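Local coordinates for hypothetical protein Atu0741 (PDB 1ZHV) that is of unknown function but carries an ACT domain together with a related N-terminal domain, and may therefore bind a small regulatory ligand, as many ACT proteins do, at residues A[26-31]-A[43-48]; A[89-94]-A[112-117]. One frame throughout, in Å; residues are numbered along the deposited sequence.

Contact 1. Residues A[26-31]-A[43-48]; sequences AWADGG and LSIVCL
Gly31 O is gripped twice: by a water that donates to it over 2.8 Å and by a guanidinium N-H of Arg51. The same water accepts the backbone N-H of Leu48 at 3.0 Å, so loop 26-31 and strand 43-48, which share no direct hydrogen bond, are joined at this end by one solvent bridge. Arg51 also donates to the carbonyls of Trp27 and Ala28, and its three bonds hold the turn of the loop in a single clamp. Beside the bridge, the CD1 branch of Leu48 rests on Gly31 O at 3.7 Å.

The rest of the interface is apolar. Trp27 keeps CG in the crowded position between its backbone N and carbonyl carbon (chi1 55°); with chi2 at -100° this turns the six-membered ring toward the strand. Cys47 SG, likewise held between N and carbonyl carbon (chi1 68°), meets that ring at its edge, in plane, 3.7 Å from Trp27 CZ3; this is a sulfur-aromatic contact made at the ring edge and not over a face. Ile45 crosses the indole obliquely. Its CG2 branch, anti to the backbone N, lies 3.8 Å from Trp27 CZ3, while the extended CG1 arm carries CD1 to 3.9 Å from Ala28 CB; each branch also touches the other residue, so Ile45 fills the angle between indole and alanine methyl.

Alternation along the strand puts Ile45 and Cys47 on the loop side and Val46 on the reverse. Strand 43-48 runs antiparallel between strands 13-18 and 35-38, and the irregular loop linking those two neighbours lies across its face, with Trp27 also touching Ala16 on the first and Ala28 touching Ile36 on the second.

Contact 2. Residues A[89-94]-A[112-117]; sequences NGIGIF and EKTADL
With CG1 anti to its carbonyl carbon (chi1 -56°) and CD1 extended beyond it (chi2 -174°), Ile91 sends a straight arm from loop 89-94 to helix 112-117. Leu117 answers with CG also anti to the carbonyl carbon (chi1 -66°), and the two side chains reach toward each other tip to tip, the CD1 methyl of Ile91 against the CD1 methyl of Leu117.

Thr114, one helical turn before Leu117, crosses Ile91 obliquely and supplies the other side of the seat. Its OG1 lies 3.5 Å from Ile91 CD1 and 3.6 Å from Ile91 CG2, so both branches of the isoleucine rest on the hydroxyl oxygen. The buried hydroxyl is satisfied by a hydrogen bond to Asp110 O, four residues earlier in the chain. Lys113 adds the base of its side chain, CB standing 4.2 Å from Ile91 CD1. At the outer end Asn89 crosses Leu117 obliquely: its CB lies 3.8 Å from Leu117 CD1, and its ND2 lies 3.8 Å from Leu117 CD2. The amide's polar partner is Pro85 O on helix 78-87, a bond that should help to steady the group beside the leucine methyl.

Around the seat, Leu86 of helix 78-87 touches both Ile91 and Thr114, and so packs against both the loop and helix 111-120.

No hydrogen bond or salt bridge passes between loop and helix. Their association within the ACT domain is mainly van der Waals contact of methyl groups, with the Thr114 oxygen lying against the isoleucine; the Thr114 hydroxyl and Asn89 ND2 make their hydrogen bonds elsewhere, to the backbone carbonyls of Asp110 and Pro85.

Contact 1 closes before contact 2 opens along the chain, one within the N-terminal domain of the A9CJY8-like family and the other within the ACT domain. Their centres stand 24 Å apart on opposite sides of the chain's centre. Long strand 57-67 connects the two halves, pairing with strand 13-18, a neighbour of 43-48, and with strand 102-107, which in turn pairs with 94-97. The segments nevertheless meet where Val46 CG2 packs on Phe94 CE1 at 3.6 Å: Val46 faces away from loop 26-31, and Phe94, the last residue of 89-94, opens strand 94-97. Each contact thus ties a loop to a regular element within its own domain, while this apolar touch brings the two domains into contact.

Contact 1. Residues A[26-31]-A[43-48]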
loop_
_atom_site.group_PDB
_atom_site.type_symbol
_atom_site.label_atom_id
_atom_site.label_comp_id
_atom_site.label_asym_id
_atom_site.label_seq_id
_atom_site.Cartn_x
_atom_site.Cartn_y
_atom_site.Cartn_z
ATOM N N ALA A 26 9.720 -15.015 -11.059
ATOM C CA ALA A 26 9.782 -15.897 -9.904
ATOM C C ALA A 26 9.933 -15.133 -8.597
ATOM O O ALA A 26 9.584 -15.642 -7.536
ATOM C CB ALA A 26 10.937 -16.877 -10.064
ATOM N N TRP A 27 10.454 -13.913 -8.674
ATOM C CA TRP A 27 10.658 -13.109 -7.475
ATOM C C TRP A 27 9.434 -12.320 -7.026
ATOM O O TRP A 27 9.440 -11.733 -5.948
ATOM C CB TRP A 27 11.822 -12.131 -7.681
ATOM C CG TRP A 27 11.693 -11.238 -8.885
ATOM C CD1 TRP A 27 12.306 -11.400 -10.092
ATOM C CD2 TRP A 27 10.912 -10.041 -8.990
ATOM N NE1 TRP A 27 11.961 -10.380 -10.945
ATOM C CE2 TRP A 27 11.106 -9.530 -10.294
ATOM C CE3 TRP A 27 10.066 -9.348 -8.109
ATOM C CZ2 TRP A 27 10.485 -8.356 -10.743
ATOM C CZ3 TRP A 27 9.448 -8.185 -8.555
ATOM C CH2 TRP A 27 9.663 -7.700 -9.861
ATOM N N ALA A 28 8.385 -12.312 -7.842
ATOM C CA ALA A 28 7.185 -11.545 -7.522
ATOM C C ALA A 28 6.416 -12.039 -6.308
ATOM O O ALA A 28 6.208 -11.293 -5.347
ATOM C CB ALA A 28 6.260 -11.497 -8.731
ATOM N N ASP A 29 5.985 -13.293 -6.350
ATOM C CA ASP A 29 5.227 -13.848 -5.246
ATOM C C ASP A 29 6.167 -14.340 -4.152
ATOM O O ASP A 29 7.136 -15.058 -4.414
ATOM C CB ASP A 29 4.333 -14.984 -5.748
ATOM C CG ASP A 29 3.183 -15.273 -4.809
ATOM O OD1 ASP A 29 3.319 -14.978 -3.604
ATOM O OD2 ASP A 29 2.152 -15.802 -5.270
ATOM N N GLY A 30 5.870 -13.948 -2.921
ATOM C CA GLY A 30 6.685 -14.352 -1.792
ATOM C C GLY A 30 5.960 -13.908 -0.546
ATOM O O GLY A 30 4.729 -13.815 -0.539
ATOM N N GLY A 31 6.708 -13.630 0.512
ATOM C CA GLY A 31 6.082 -13.191 1.741
ATOM C C GLY A 31 5.697 -11.726 1.675
ATOM O O GLY A 31 6.181 -10.986 0.815
ATOM N N LEU A 43 3.019 -4.548 -16.841
ATOM C CA LEU A 43 2.942 -5.634 -15.871
ATOM C C LEU A 43 3.550 -4.940 -14.654
ATOM O O LEU A 43 4.762 -4.716 -14.582
ATOM C CB LEU A 43 3.783 -6.848 -16.264
ATOM C CG LEU A 43 3.823 -7.903 -15.148
ATOM C CD1 LEU A 43 2.418 -8.393 -14.842
ATOM C CD2 LEU A 43 4.707 -9.067 -15.552
ATOM N N SER A 44 2.686 -4.565 -13.719
ATOM C CA SER A 44 3.090 -3.848 -12.518
ATOM C C SER A 44 3.165 -4.798 -11.335
ATOM O O SER A 44 2.274 -5.612 -11.144
ATOM C CB SER A 44 2.071 -2.736 -12.248
ATOM O OG SER A 44 2.382 -2.004 -11.081
ATOM N N ILE A 45 4.226 -4.695 -10.543
ATOM C CA ILE A 45 4.382 -5.569 -9.386
ATOM C C ILE A 45 4.766 -4.829 -8.112
ATOM O O ILE A 45 5.796 -4.159 -8.056
ATOM C CB ILE A 45 5.448 -6.661 -9.651
ATOM C CG1 ILE A 45 5.000 -7.541 -10.824
ATOM C CG2 ILE A 45 5.684 -7.488 -8.384
ATOM C CD1 ILE A 45 6.022 -8.573 -11.256
ATOM N N VAL A 46 3.926 -4.946 -7.089
ATOM C CA VAL A 46 4.225 -4.345 -5.800
ATOM C C VAL A 46 4.635 -5.492 -4.889
ATOM O O VAL A 46 3.916 -6.482 -4.778
ATOM C CB VAL A 46 2.995 -3.662 -5.174
ATOM C CG1 VAL A 46 3.354 -3.101 -3.798
ATOM C CG2 VAL A 46 2.494 -2.562 -6.091
ATOM N N CYS A 47 5.797 -5.374 -4.259
ATOM C CA CYS A 47 6.270 -6.399 -3.338
ATOM C C CYS A 47 7.440 -5.843 -2.548
ATOM O O CYS A 47 7.880 -4.719 -2.789
ATOM C CB CYS A 47 6.694 -7.666 -4.095
ATOM S SG CYS A 47 8.156 -7.530 -5.146
ATOM N N LEU A 48 7.931 -6.621 -1.593
ATOM C CA LEU A 48 9.058 -6.179 -0.785
ATOM C C LEU A 48 10.232 -5.855 -1.701
ATOM O O LEU A 48 10.592 -6.645 -2.573
ATOM C CB LEU A 48 9.431 -7.265 0.228
ATOM C CG LEU A 48 8.408 -7.435 1.357
ATOM C CD1 LEU A 48 8.735 -8.660 2.194
ATOM C CD2 LEU A 48 8.409 -6.184 2.223
HETATM O O HOH W 1 6.019 -8.798 -0.853
#

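Contact 2. Residues A[89-94]-A[112-117]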
loop_
_atom_site.group_PDB
_atom_site.type_symbol
_atom_site.label_atom_id
_atom_site.label_comp_id
_atom_site.label_asym_id
_atom_site.label_seq_id
_atom_site.Cartn_x
_atom_site.Cartn_y
_atom_site.Cartn_z
ATOM N N ASN A 89 -3.595 16.993 0.981
ATOM C CA ASN A 89 -2.445 17.561 1.674
ATOM C C ASN A 89 -1.075 17.164 1.119
ATOM O O ASN A 89 -0.100 17.038 1.859
ATOM C CB ASN A 89 -2.546 17.248 3.172
ATOM C CG ASN A 89 -3.661 18.036 3.849
ATOM O OD1 ASN A 89 -3.609 19.268 3.924
ATOM N ND2 ASN A 89 -4.678 17.336 4.326
ATOM N N GLY A 90 -1.014 16.969 -0.195
ATOM C CA GLY A 90 0.241 16.643 -0.853
ATOM C C GLY A 90 0.853 15.267 -0.668
ATOM O O GLY A 90 2.038 15.079 -0.951
ATOM N N ILE A 91 0.072 14.301 -0.200
ATOM C CA ILE A 91 0.607 12.958 -0.010
ATOM C C ILE A 91 0.137 12.037 -1.132
ATOM O O ILE A 91 -1.059 11.831 -1.316
ATOM C CB ILE A 91 0.171 12.364 1.351
ATOM C CG1 ILE A 91 0.602 13.301 2.487
ATOM C CG2 ILE A 91 0.784 10.974 1.536
ATOM C CD1 ILE A 91 0.362 12.749 3.868
ATOM N N GLY A 92 1.086 11.501 -1.891
ATOM C CA GLY A 92 0.735 10.601 -2.972
ATOM C C GLY A 92 0.223 9.297 -2.400
ATOM O O GLY A 92 0.726 8.817 -1.378
ATOM N N ILE A 93 -0.785 8.726 -3.050
ATOM C CA ILE A 93 -1.370 7.469 -2.597
ATOM C C ILE A 93 -1.372 6.389 -3.673
ATOM O O ILE A 93 -1.426 6.676 -4.869
ATOM C CB ILE A 93 -2.818 7.680 -2.090
ATOM C CG1 ILE A 93 -3.718 8.225 -3.209
ATOM C CG2 ILE A 93 -2.816 8.635 -0.916
ATOM C CD1 ILE A 93 -4.394 7.146 -4.050
ATOM N N PHE A 94 -1.312 5.141 -3.223
ATOM C CA PHE A 94 -1.306 3.981 -4.109
ATOM C C PHE A 94 -2.280 3.021 -3.438
ATOM O O PHE A 94 -2.016 2.517 -2.351
ATOM C CB PHE A 94 0.108 3.389 -4.173
ATOM C CG PHE A 94 0.287 2.346 -5.239
ATOM C CD1 PHE A 94 -0.181 1.049 -5.048
ATOM C CD2 PHE A 94 0.927 2.660 -6.437
ATOM C CE1 PHE A 94 -0.014 0.077 -6.032
ATOM C CE2 PHE A 94 1.097 1.692 -7.430
ATOM C CZ PHE A 94 0.627 0.401 -7.224
ATOM N N GLU A 112 5.249 9.683 8.658
ATOM C CA GLU A 112 4.916 10.501 9.820
ATOM C C GLU A 112 3.779 11.480 9.537
ATOM O O GLU A 112 2.870 11.637 10.349
ATOM C CB GLU A 112 6.159 11.256 10.304
ATOM C CG GLU A 112 7.304 10.335 10.722
ATOM C CD GLU A 112 6.998 9.526 11.976
ATOM O OE1 GLU A 112 5.823 9.492 12.403
ATOM O OE2 GLU A 112 7.938 8.914 12.538
ATOM N N LYS A 113 3.826 12.134 8.380
ATOM C CA LYS A 113 2.768 13.073 8.017
ATOM C C LYS A 113 1.460 12.323 7.779
ATOM O O LYS A 113 0.391 12.789 8.162
ATOM C CB LYS A 113 3.166 13.862 6.766
ATOM C CG LYS A 113 4.361 14.773 6.991
ATOM C CD LYS A 113 4.776 15.547 5.743
ATOM C CE LYS A 113 5.403 14.651 4.685
ATOM N NZ LYS A 113 6.039 15.458 3.603
ATOM N N THR A 114 1.556 11.146 7.168
ATOM C CA THR A 114 0.371 10.347 6.893
ATOM C C THR A 114 -0.332 9.974 8.193
ATOM O O THR A 114 -1.555 10.092 8.310
ATOM C CB THR A 114 0.748 9.069 6.118
ATOM O OG1 THR A 114 1.182 9.432 4.803
ATOM C CG2 THR A 114 -0.439 8.115 6.029
ATOM N N ALA A 115 0.442 9.534 9.178
ATOM C CA ALA A 115 -0.140 9.162 10.461
ATOM C C ALA A 115 -0.814 10.349 11.149
ATOM O O ALA A 115 -1.906 10.202 11.705
ATOM C CB ALA A 115 0.921 8.560 11.365
ATOM N N ASP A 116 -0.187 11.528 11.101
ATOM C CA ASP A 116 -0.776 12.710 11.731
ATOM C C ASP A 116 -2.086 13.086 11.047
ATOM O O ASP A 116 -3.081 13.368 11.712
ATOM C CB ASP A 116 0.170 13.918 11.671
ATOM C CG ASP A 116 1.354 13.787 12.607
ATOM O OD1 ASP A 116 1.246 13.056 13.616
ATOM O OD2 ASP A 116 2.386 14.435 12.340
ATOM N N LEU A 117 -2.080 13.082 9.718
ATOM C CA LEU A 117 -3.265 13.442 8.953
ATOM C C LEU A 117 -4.414 12.464 9.137
ATOM O O LEU A 117 -5.562 12.879 9.262
ATOM C CB LEU A 117 -2.918 13.558 7.468
ATOM C CG LEU A 117 -1.971 14.707 7.104
ATOM C CD1 LEU A 117 -1.534 14.554 5.662
ATOM C CD2 LEU A 117 -2.656 16.051 7.323
#